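Local coordinates for glyoxalase family protein, putative (Bacillus anthracis, PDB 2QQZ) that is of unknown function but, as a putative member of the glyoxalase/bleomycin resistance/dioxygenase superfamily, probably acts on or binds a small molecule as a homodimer, at residues G35-P40 / W52-N57; H75-V80 / R118-E123; L81-F86 / I107-S112. All coordinates share one frame; numbering follows the deposited sequence. Where two conformers were deposited one is given.

Contact 1: residues G35-P40 / W52-N57. With SO4 (sulfate ion), chain E; SO4 (sulfate ion), chain C.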
loop_
_atom_site.group_PDB
_atom_site.type_symbol
_atom_site.label_atom_id
_atom_site.label_comp_id
_atom_site.label_asym_id
_atom_site.label_seq_id
_atom_site.Cartn_x
_atom_site.Cartn_y
_atom_site.Cartn_z
ATOM N N GLY A 35 6.557 5.736 15.468
ATOM C CA GLY A 35 7.397 4.744 16.105
ATOM C C GLY A 35 7.911 3.590 15.251
ATOM O O GLY A 35 8.276 2.575 15.806
HETATM N N MSE A 36 7.960 3.711 13.921
HETATM C CA MSE A 36 8.436 2.609 13.104
HETATM C C MSE A 36 9.966 2.603 13.109
HETATM O O MSE A 36 10.607 3.657 13.279
HETATM C CB MSE A 36 7.940 2.715 11.659
HETATM C CG MSE A 36 6.452 2.539 11.496
HETATM SE SE MSE A 36 5.961 2.822 9.667
HETATM C CE MSE A 36 5.671 1.004 9.406
ATOM N N GLU A 37 10.545 1.417 12.938
ATOM C CA GLU A 37 12.006 1.244 12.912
ATOM C C GLU A 37 12.589 1.532 11.513
ATOM O O GLU A 37 12.238 0.853 10.544
ATOM C CB GLU A 37 12.354 -0.197 13.353
ATOM C CG GLU A 37 13.821 -0.462 13.432
ATOM C CD GLU A 37 14.119 -1.912 13.847
ATOM O OE1 GLU A 37 13.648 -2.836 13.143
ATOM O OE2 GLU A 37 14.786 -2.139 14.884
ATOM N N GLU A 38 13.485 2.509 11.409
ATOM C CA GLU A 38 14.193 2.749 10.144
ATOM C C GLU A 38 15.124 1.574 9.721
ATOM O O GLU A 38 15.833 0.992 10.525
ATOM C CB GLU A 38 14.932 4.086 10.120
ATOM C CG GLU A 38 15.389 4.368 8.681
ATOM C CD GLU A 38 16.094 5.668 8.436
ATOM O OE1 GLU A 38 16.149 6.526 9.352
ATOM O OE2 GLU A 38 16.553 5.829 7.268
ATOM N N ILE A 39 15.068 1.217 8.455
ATOM C CA ILE A 39 15.774 0.083 7.871
ATOM C C ILE A 39 16.760 0.676 6.832
ATOM O O ILE A 39 16.355 1.509 6.021
ATOM C CB ILE A 39 14.694 -0.777 7.131
ATOM C CG1 ILE A 39 13.863 -1.525 8.137
ATOM C CG2 ILE A 39 15.296 -1.776 6.158
ATOM C CD1 ILE A 39 14.740 -2.054 9.336
ATOM N N PRO A 40 18.040 0.242 6.812
ATOM C CA PRO A 40 18.926 0.840 5.788
ATOM C C PRO A 40 18.554 0.382 4.369
ATOM O O PRO A 40 18.175 -0.764 4.155
ATOM C CB PRO A 40 20.328 0.334 6.168
ATOM C CG PRO A 40 20.138 -0.762 7.188
ATOM C CD PRO A 40 18.715 -0.777 7.655
ATOM N N TRP A 52 13.372 3.921 4.378
ATOM C CA TRP A 52 12.582 2.711 4.535
ATOM C C TRP A 52 12.331 2.496 6.007
ATOM O O TRP A 52 13.215 2.747 6.821
ATOM C CB TRP A 52 13.362 1.504 4.002
ATOM C CG TRP A 52 13.489 1.473 2.472
ATOM C CD1 TRP A 52 13.200 2.489 1.607
ATOM C CD2 TRP A 52 13.920 0.357 1.659
ATOM N NE1 TRP A 52 13.399 2.089 0.304
ATOM C CE2 TRP A 52 13.890 0.801 0.297
ATOM C CE3 TRP A 52 14.389 -0.956 1.954
ATOM C CZ2 TRP A 52 14.272 -0.035 -0.798
ATOM C CZ3 TRP A 52 14.755 -1.797 0.875
ATOM C CH2 TRP A 52 14.692 -1.327 -0.484
ATOM N N PHE A 53 11.135 2.016 6.336
ATOM C CA PHE A 53 10.762 1.788 7.738
ATOM C C PHE A 53 10.118 0.416 7.795
ATOM O O PHE A 53 9.479 0.012 6.842
ATOM C CB PHE A 53 9.839 2.874 8.297
ATOM C CG PHE A 53 10.438 4.235 8.237
ATOM C CD1 PHE A 53 11.176 4.729 9.305
ATOM C CD2 PHE A 53 10.319 5.009 7.080
ATOM C CE1 PHE A 53 11.775 5.975 9.236
ATOM C CE2 PHE A 53 10.923 6.262 6.987
ATOM C CZ PHE A 53 11.644 6.747 8.068
ATOM N N LYS A 54 10.375 -0.315 8.876
ATOM C CA LYS A 54 9.811 -1.637 9.105
ATOM C C LYS A 54 8.429 -1.553 9.768
ATOM O O LYS A 54 8.269 -0.802 10.716
ATOM C CB LYS A 54 10.772 -2.365 10.061
ATOM C CG LYS A 54 10.406 -3.799 10.341
ATOM C CD LYS A 54 11.286 -4.421 11.443
ATOM C CE LYS A 54 10.587 -5.668 11.961
ATOM N NZ LYS A 54 10.579 -6.688 10.863
ATOM N N CYS A 55 7.440 -2.307 9.271
ATOM C CA CYS A 55 6.174 -2.556 10.002
ATOM C C CYS A 55 5.833 -4.049 9.998
ATOM O O CYS A 55 5.316 -4.575 8.984
ATOM C CB CYS A 55 5.010 -1.738 9.419
ATOM S SG CYS A 55 4.968 -1.598 7.629
ATOM N N GLY A 56 6.163 -4.771 11.075
ATOM C CA GLY A 56 5.845 -6.173 11.081
ATOM C C GLY A 56 6.591 -6.846 9.965
ATOM O O GLY A 56 7.774 -6.545 9.732
ATOM N N ASN A 57 5.934 -7.741 9.229
ATOM C CA ASN A 57 6.645 -8.436 8.136
ATOM C C ASN A 57 6.670 -7.615 6.893
ATOM O O ASN A 57 7.085 -8.115 5.827
ATOM C CB ASN A 57 6.018 -9.798 7.784
ATOM C CG ASN A 57 6.392 -10.864 8.740
ATOM O OD1 ASN A 57 7.513 -10.894 9.232
ATOM N ND2 ASN A 57 5.448 -11.737 9.050
HETATM S S SO4 E . 2.273 -11.473 7.398
HETATM O O1 SO4 E . 3.112 -11.760 6.231
HETATM O O2 SO4 E . 1.877 -12.744 7.984
HETATM O O3 SO4 E . 2.944 -10.619 8.375
HETATM O O4 SO4 E . 1.036 -10.786 7.090
HETATM S S SO4 C . 13.385 3.241 -3.674
HETATM O O1 SO4 C . 13.128 2.305 -2.565
HETATM O O2 SO4 C . 14.796 3.680 -3.754
HETATM O O3 SO4 C . 12.541 4.420 -3.427
HETATM O O4 SO4 C . 13.057 2.591 -4.936
HETATM O O HOH W 1 8.780 -1.080 13.346
HETATM O O HOH W 2 16.235 4.115 5.375
#
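Two nearly straight backbone hydrogen bonds tie I39 to W52 and E37 to K54: I39 N to W52 O (2.9 Å, 173° at the hydrogen) and K54 N to E37 O (2.8 Å, 170°). They make strands 37-39 and 52-55 a splayed antiparallel hairpin at the outer edge of the first βαβββ module of a glyoxalase-type fold. Between the two bonds, E38 and F53 form a non-hydrogen-bonded pair. F53 brings ring atom CD1 to 3.7 Å from E38 CA, while M36 crosses F53 at about a right angle, their CB atoms in apolar contact. The opposite face of the hairpin carries I39, whose CG1 rests 3.7 Å from K54 CB. Beside it, the extended chains of E37 and K54 run together in one direction, yet their charged ends do not meet. The lysine bends at its last torsion (chi4 67°), and NZ donates instead to G56 O at 3.0 Å.

Water completes both ends of the bonding pattern. One molecule accepts from E37 N and donates to K54 O; another accepts from W52 N and donates to I39 O and E38 OE2, a carboxylate oxygen also salt-bridged to R27. Farther out, F53 packs on I60 and I62 of strand 58-64, and W52 stacks on H61. M36 and C55 pack against I8 of the second subunit, which places this side of the hairpin at the dimer interface. At the indole edge, W52 NE1 donates to O1 of the chain C sulfate (2.9 Å), an ion probably from the crystallisation medium, with O1 in the ring plane.

Contact 2: residues H75-V80 / R118-E123. With SO4 (sulfate ion), chain D.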
loop_
_atom_site.group_PDB
_atom_site.type_symbol
_atom_site.label_atom_id
_atom_site.label_comp_id
_atom_site.label_asym_id
_atom_site.label_seq_id
_atom_site.Cartn_x
_atom_site.Cartn_y
_atom_site.Cartn_z
ATOM N N HIS A 75 -4.601 5.088 -0.155
ATOM C CA HIS A 75 -3.591 5.032 0.872
ATOM C C HIS A 75 -3.358 3.582 1.367
ATOM O O HIS A 75 -4.189 2.699 1.098
ATOM C CB HIS A 75 -4.078 5.904 2.040
ATOM C CG HIS A 75 -5.336 5.395 2.668
ATOM N ND1 HIS A 75 -6.590 5.635 2.136
ATOM C CD2 HIS A 75 -5.535 4.623 3.760
ATOM C CE1 HIS A 75 -7.504 5.054 2.888
ATOM N NE2 HIS A 75 -6.890 4.416 3.867
ATOM N N PRO A 76 -2.229 3.339 2.052
ATOM C CA PRO A 76 -1.988 2.139 2.835
ATOM C C PRO A 76 -2.669 2.213 4.227
ATOM O O PRO A 76 -2.767 3.316 4.850
ATOM C CB PRO A 76 -0.448 2.145 2.997
ATOM C CG PRO A 76 -0.145 3.655 2.992
ATOM C CD PRO A 76 -1.065 4.248 2.055
ATOM N N ALA A 77 -3.077 1.027 4.710
ATOM C CA ALA A 77 -3.726 0.877 6.021
ATOM C C ALA A 77 -2.932 -0.118 6.880
ATOM O O ALA A 77 -2.662 -1.252 6.468
ATOM C CB ALA A 77 -5.204 0.479 5.894
ATOM N N PHE A 78 -2.507 0.379 8.041
ATOM C CA PHE A 78 -1.659 -0.348 8.997
ATOM C C PHE A 78 -2.479 -0.885 10.135
ATOM O O PHE A 78 -3.332 -0.190 10.656
ATOM C CB PHE A 78 -0.576 0.569 9.538
ATOM C CG PHE A 78 0.312 1.078 8.477
ATOM C CD1 PHE A 78 1.369 0.298 8.021
ATOM C CD2 PHE A 78 0.096 2.311 7.907
ATOM C CE1 PHE A 78 2.213 0.770 7.015
ATOM C CE2 PHE A 78 0.929 2.767 6.879
ATOM C CZ PHE A 78 1.980 2.001 6.443
ATOM N N TYR A 79 -2.230 -2.144 10.478
ATOM C CA TYR A 79 -2.890 -2.789 11.613
ATOM C C TYR A 79 -2.120 -2.390 12.870
ATOM O O TYR A 79 -0.847 -2.476 12.902
ATOM C CB TYR A 79 -2.955 -4.322 11.463
ATOM C CG TYR A 79 -3.970 -4.915 12.447
ATOM C CD1 TYR A 79 -5.298 -5.114 12.051
ATOM C CD2 TYR A 79 -3.632 -5.177 13.788
ATOM C CE1 TYR A 79 -6.242 -5.624 12.933
ATOM C CE2 TYR A 79 -4.609 -5.678 14.707
ATOM C CZ TYR A 79 -5.899 -5.902 14.236
ATOM O OH TYR A 79 -6.896 -6.373 15.046
ATOM N N VAL A 80 -2.886 -1.954 13.886
ATOM C CA VAL A 80 -2.373 -1.440 15.175
ATOM C C VAL A 80 -2.915 -2.238 16.403
ATOM O O VAL A 80 -4.117 -2.440 16.526
ATOM C CB VAL A 80 -2.688 0.104 15.286
ATOM C CG1 VAL A 80 -2.377 0.635 16.613
ATOM C CG2 VAL A 80 -1.919 0.913 14.177
ATOM N N ARG A 118 -2.218 10.627 2.973
ATOM C CA ARG A 118 -3.107 9.926 3.926
ATOM C C ARG A 118 -2.550 8.543 4.300
ATOM O O ARG A 118 -2.107 7.762 3.429
ATOM C CB ARG A 118 -4.468 9.751 3.319
ATOM C CG ARG A 118 -5.451 8.929 4.168
ATOM C CD ARG A 118 -6.912 9.327 3.755
ATOM N NE ARG A 118 -7.285 10.591 4.417
ATOM C CZ ARG A 118 -8.534 11.066 4.513
ATOM N NH1 ARG A 118 -9.556 10.412 3.957
ATOM N NH2 ARG A 118 -8.755 12.227 5.116
ATOM N N ILE A 119 -2.609 8.241 5.588
ATOM C CA ILE A 119 -2.225 6.936 6.155
ATOM C C ILE A 119 -3.418 6.575 7.053
ATOM O O ILE A 119 -3.931 7.463 7.758
ATOM C CB ILE A 119 -1.005 7.079 7.118
ATOM C CG1 ILE A 119 0.193 7.615 6.347
ATOM C CG2 ILE A 119 -0.692 5.735 7.827
ATOM C CD1 ILE A 119 0.636 6.723 5.169
ATOM N N GLU A 120 -3.822 5.304 7.035
ATOM C CA GLU A 120 -4.885 4.811 7.894
ATOM C C GLU A 120 -4.335 3.820 8.909
ATOM O O GLU A 120 -3.401 3.037 8.605
ATOM C CB GLU A 120 -5.904 4.111 7.032
ATOM C CG GLU A 120 -7.015 3.358 7.880
ATOM C CD GLU A 120 -7.934 2.581 6.982
ATOM O OE1 GLU A 120 -7.959 2.896 5.749
ATOM O OE2 GLU A 120 -8.600 1.631 7.494
ATOM N N PHE A 121 -4.827 3.923 10.141
ATOM C CA PHE A 121 -4.569 2.974 11.213
ATOM C C PHE A 121 -5.874 2.305 11.619
ATOM O O PHE A 121 -6.928 2.985 11.755
ATOM C CB PHE A 121 -3.904 3.702 12.359
ATOM C CG PHE A 121 -2.590 4.335 11.973
ATOM C CD1 PHE A 121 -1.463 3.544 11.721
ATOM C CD2 PHE A 121 -2.484 5.707 11.818
ATOM C CE1 PHE A 121 -0.249 4.115 11.380
ATOM C CE2 PHE A 121 -1.287 6.263 11.451
ATOM C CZ PHE A 121 -0.172 5.463 11.234
HETATM N N MSE A 122 -5.842 0.968 11.767
HETATM C CA MSE A 122 -7.039 0.218 12.135
HETATM C C MSE A 122 -6.770 -0.951 13.094
HETATM O O MSE A 122 -5.683 -1.474 13.101
HETATM C CB MSE A 122 -7.662 -0.394 10.899
HETATM C CG MSE A 122 -6.683 -1.261 10.115
HETATM SE SE MSE A 122 -7.803 -2.197 8.801
HETATM C CE MSE A 122 -8.383 -3.726 9.939
ATOM N N GLU A 123 -7.795 -1.354 13.854
ATOM C CA GLU A 123 -7.755 -2.585 14.631
ATOM C C GLU A 123 -9.140 -3.191 14.661
ATOM O O GLU A 123 -10.136 -2.465 14.721
ATOM C CB GLU A 123 -7.235 -2.271 16.045
ATOM C CG GLU A 123 -6.945 -3.510 16.886
ATOM C CD GLU A 123 -6.503 -3.179 18.286
ATOM O OE1 GLU A 123 -6.811 -2.073 18.786
ATOM O OE2 GLU A 123 -5.858 -4.040 18.919
HETATM S S SO4 D . -12.378 12.918 3.475
HETATM O O1 SO4 D . -11.895 12.270 4.675
HETATM O O2 SO4 D . -12.992 11.984 2.551
HETATM O O3 SO4 D . -13.350 13.904 3.946
HETATM O O4 SO4 D . -11.331 13.631 2.789
HETATM O O HOH W 3 -6.083 -6.427 17.803
#
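R118 lays its CG over one face of the H75 imidazole, 4.2 Å from the ring centroid, in a CH-pi contact that opens the parallel pairing of strands 76-80 and 118-123. These are the first and last strands of the second βαβββ module of the glyoxalase fold. Beyond CG the arginine runs on to a sulfate, probably from the crystallisation medium, whose O1 is gripped in the guanidinium plane by NH1 and NH2. I119 points its first side-chain bond away from strand 76-80, yet its CG2 returns to 3.5 Å from F78 CE2. E120 meets H75: H75 NE2 donates to E120 OE1 at 2.6 Å and 175°, in the imidazole plane and on the anti lone pair of the oxygen. H75 places its CG between backbone N and carbonyl carbon (chi1 63°), and its ND1 is hydrogen-bonded to R73 O, so both ring nitrogens are engaged and the ring's rotation is fixed. On the face shared with F78, F121 brings CD1 to 3.6 Å from V80 CG2 and meets the F78 ring obliquely, planes 33° apart. M122 carries the backbone pairing onward, its N bonded to F78 O at 3.0 Å and its O accepting V80 N at 2.9 Å. Along the outer edge of strand 76-80 an antiparallel strand of the second subunit continues the sheet. E123 comes last, its CA off-centre over the Y79 ring and its carboxylate accepting from K82 N and I83 N. Y79 OH is hydrogen-bonded with N124 N, and a water bridges it to that carboxylate, donating to E123 OE2 at 2.6 Å.

Contact 3: residues L81-F86 / I107-S112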
loop_
_atom_site.group_PDB
_atom_site.type_symbol
_atom_site.label_atom_id
_atom_site.label_comp_id
_atom_site.label_asym_id
_atom_site.label_seq_id
_atom_site.Cartn_x
_atom_site.Cartn_y
_atom_site.Cartn_z
ATOM N N LEU A 81 -2.035 -2.710 17.302
ATOM C CA LEU A 81 -2.476 -3.217 18.604
ATOM C C LEU A 81 -2.815 -2.061 19.528
ATOM O O LEU A 81 -2.039 -1.089 19.594
ATOM C CB LEU A 81 -1.347 -3.984 19.248
ATOM C CG LEU A 81 -1.211 -5.453 18.925
ATOM C CD1 LEU A 81 0.011 -6.065 19.733
ATOM C CD2 LEU A 81 -2.505 -6.167 19.322
ATOM N N LYS A 82 -3.958 -2.131 20.231
ATOM C CA LYS A 82 -4.283 -1.150 21.279
ATOM C C LYS A 82 -4.430 0.225 20.635
ATOM O O LYS A 82 -3.856 1.204 21.093
ATOM C CB LYS A 82 -3.182 -1.155 22.365
ATOM C CG LYS A 82 -3.611 -0.735 23.759
ATOM C CD LYS A 82 -3.887 -1.888 24.581
ATOM C CE LYS A 82 -4.781 -1.531 25.758
ATOM N NZ LYS A 82 -4.098 -0.804 26.870
ATOM N N ILE A 83 -5.181 0.283 19.532
ATOM C CA ILE A 83 -5.314 1.500 18.737
ATOM C C ILE A 83 -5.736 2.762 19.529
ATOM O O ILE A 83 -5.287 3.862 19.198
ATOM C CB ILE A 83 -6.314 1.284 17.548
ATOM C CG1 ILE A 83 -6.225 2.436 16.574
ATOM C CG2 ILE A 83 -7.751 1.054 18.055
ATOM C CD1 ILE A 83 -6.507 2.000 15.119
ATOM N N ASP A 84 -6.588 2.528 20.532
ATOM C CA ASP A 84 -7.067 3.522 21.460
ATOM C C ASP A 84 -5.888 4.329 21.987
ATOM O O ASP A 84 -5.805 5.549 21.804
ATOM C CB ASP A 84 -7.879 2.854 22.605
ATOM C CG ASP A 84 -7.342 1.418 23.033
ATOM O OD1 ASP A 84 -7.305 0.494 22.180
ATOM O OD2 ASP A 84 -7.032 1.201 24.242
ATOM N N GLU A 85 -4.958 3.600 22.584
ATOM C CA GLU A 85 -3.763 4.122 23.248
ATOM C C GLU A 85 -2.765 4.705 22.216
ATOM O O GLU A 85 -2.099 5.716 22.467
ATOM C CB GLU A 85 -3.129 2.994 24.054
ATOM C CG GLU A 85 -1.974 3.425 24.893
ATOM C CD GLU A 85 -1.162 2.239 25.456
ATOM O OE1 GLU A 85 -1.783 1.289 26.010
ATOM O OE2 GLU A 85 0.095 2.269 25.350
ATOM N N PHE A 86 -2.659 4.060 21.058
ATOM C CA PHE A 86 -1.813 4.594 19.982
ATOM C C PHE A 86 -2.313 5.965 19.572
ATOM O O PHE A 86 -1.520 6.907 19.483
ATOM C CB PHE A 86 -1.836 3.651 18.803
ATOM C CG PHE A 86 -1.097 4.143 17.592
ATOM C CD1 PHE A 86 0.283 4.332 17.634
ATOM C CD2 PHE A 86 -1.775 4.321 16.385
ATOM C CE1 PHE A 86 0.985 4.729 16.504
ATOM C CE2 PHE A 86 -1.093 4.706 15.257
ATOM C CZ PHE A 86 0.301 4.905 15.320
ATOM N N ILE A 107 -12.093 -0.344 14.390
ATOM C CA ILE A 107 -11.816 1.001 14.830
ATOM C C ILE A 107 -10.748 1.496 13.906
ATOM O O ILE A 107 -9.779 0.774 13.609
ATOM C CB ILE A 107 -11.290 1.011 16.299
ATOM C CG1 ILE A 107 -12.361 0.413 17.213
ATOM C CG2 ILE A 107 -10.864 2.442 16.749
ATOM C CD1 ILE A 107 -11.951 0.249 18.696
ATOM N N ARG A 108 -10.865 2.733 13.456
ATOM C CA ARG A 108 -9.839 3.223 12.552
ATOM C C ARG A 108 -9.857 4.721 12.414
ATOM O O ARG A 108 -10.853 5.386 12.706
ATOM C CB ARG A 108 -10.024 2.570 11.192
ATOM C CG ARG A 108 -11.243 3.041 10.460
ATOM C CD ARG A 108 -11.334 2.307 9.178
ATOM N NE ARG A 108 -12.609 2.693 8.550
ATOM C CZ ARG A 108 -12.952 2.456 7.284
ATOM N NH1 ARG A 108 -12.128 1.806 6.463
ATOM N NH2 ARG A 108 -14.142 2.853 6.866
ATOM N N PHE A 109 -8.755 5.261 11.941
ATOM C CA PHE A 109 -8.641 6.706 11.774
ATOM C C PHE A 109 -7.531 7.015 10.774
ATOM O O PHE A 109 -6.638 6.153 10.512
ATOM C CB PHE A 109 -8.386 7.404 13.119
ATOM C CG PHE A 109 -7.051 7.086 13.763
ATOM C CD1 PHE A 109 -5.922 7.839 13.461
ATOM C CD2 PHE A 109 -6.932 6.049 14.681
ATOM C CE1 PHE A 109 -4.714 7.582 14.070
ATOM C CE2 PHE A 109 -5.704 5.752 15.298
ATOM C CZ PHE A 109 -4.598 6.496 14.985
ATOM N N TYR A 110 -7.556 8.242 10.241
ATOM C CA TYR A 110 -6.565 8.663 9.249
ATOM C C TYR A 110 -5.737 9.759 9.856
ATOM O O TYR A 110 -6.209 10.526 10.689
ATOM C CB TYR A 110 -7.241 9.223 8.006
ATOM C CG TYR A 110 -8.326 8.365 7.455
ATOM C CD1 TYR A 110 -8.036 7.095 6.954
ATOM C CD2 TYR A 110 -9.636 8.830 7.356
ATOM C CE1 TYR A 110 -9.025 6.281 6.425
ATOM C CE2 TYR A 110 -10.647 8.014 6.793
ATOM C CZ TYR A 110 -10.328 6.747 6.358
ATOM O OH TYR A 110 -11.271 5.893 5.788
ATOM N N VAL A 111 -4.504 9.847 9.398
ATOM C CA VAL A 111 -3.660 11.002 9.628
ATOM C C VAL A 111 -3.036 11.354 8.272
ATOM O O VAL A 111 -3.065 10.545 7.334
ATOM C CB VAL A 111 -2.565 10.710 10.678
ATOM C CG1 VAL A 111 -3.165 10.115 11.919
ATOM C CG2 VAL A 111 -1.526 9.743 10.122
ATOM N N SER A 112 -2.477 12.540 8.168
ATOM C CA SER A 112 -1.641 12.927 7.039
ATOM C C SER A 112 -0.175 12.920 7.495
ATOM O O SER A 112 0.164 13.402 8.582
ATOM C CB SER A 112 -1.999 14.335 6.547
ATOM O OG SER A 112 -3.328 14.347 6.012
#
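I83 is the main bump here, a branched side chain pressed between I107 and F109 on the strand. Its two branches divide the work. CG2 meets I107 CG2 at 3.7 Å, methyl against methyl, whereas CG1, anti to the backbone N (chi1 -168°), reaches the F109 ring at CE2, 3.6 Å away. CD1 continues past that point and settles 3.8 Å from I107 O, over the strand backbone. F109 receives the isoleucine at its ring edge, near the ring plane, and F86, one helical turn on, meets the same rim farther round: F86 CD2 lies 3.8 Å from F109 CZ. The F109 ring thus fills the hollow between I83 and F86, with K87 and L90 of the same helix also touching it. No hydrogen bond crosses this interface; the side-chain contacts are apolar, with one methyl, I83 CD1, against a backbone carbonyl oxygen. F86 in turn sits edge-to-face with F121 on the neighbouring strand and meets Y7 of the second subunit, so F86 touches both its own sheet and the partner chain. Helix 83-92 packed on one face of the sheet is the helix-on-sheet arrangement of a βαβββ module of the glyoxalase superfamily.

In the fold
From the N terminus, contact 1 comes first: residues 35-40 turn back through 11 intervening residues, nearly all loop, to meet 52-57, closing a local hairpin in the first sheet. After strand 58-64 completes that sheet, the chain enters the second module, where contact 2 spans 37 residues to pair 75-80 with 118-123. Contact 3 falls within that span, because 81-86 follows directly after 75-80 and 107-112 precedes 118-123. Contacts 2 and 3 share a sheet, joined by backbone bonds between strands 106-112 and 118-124, and contact 3 adds the helix. The modules touch where C55 SG of contact 1 packs 3.7 Å from F78 CE1 of contact 2, and all three contacts reach the second subunit.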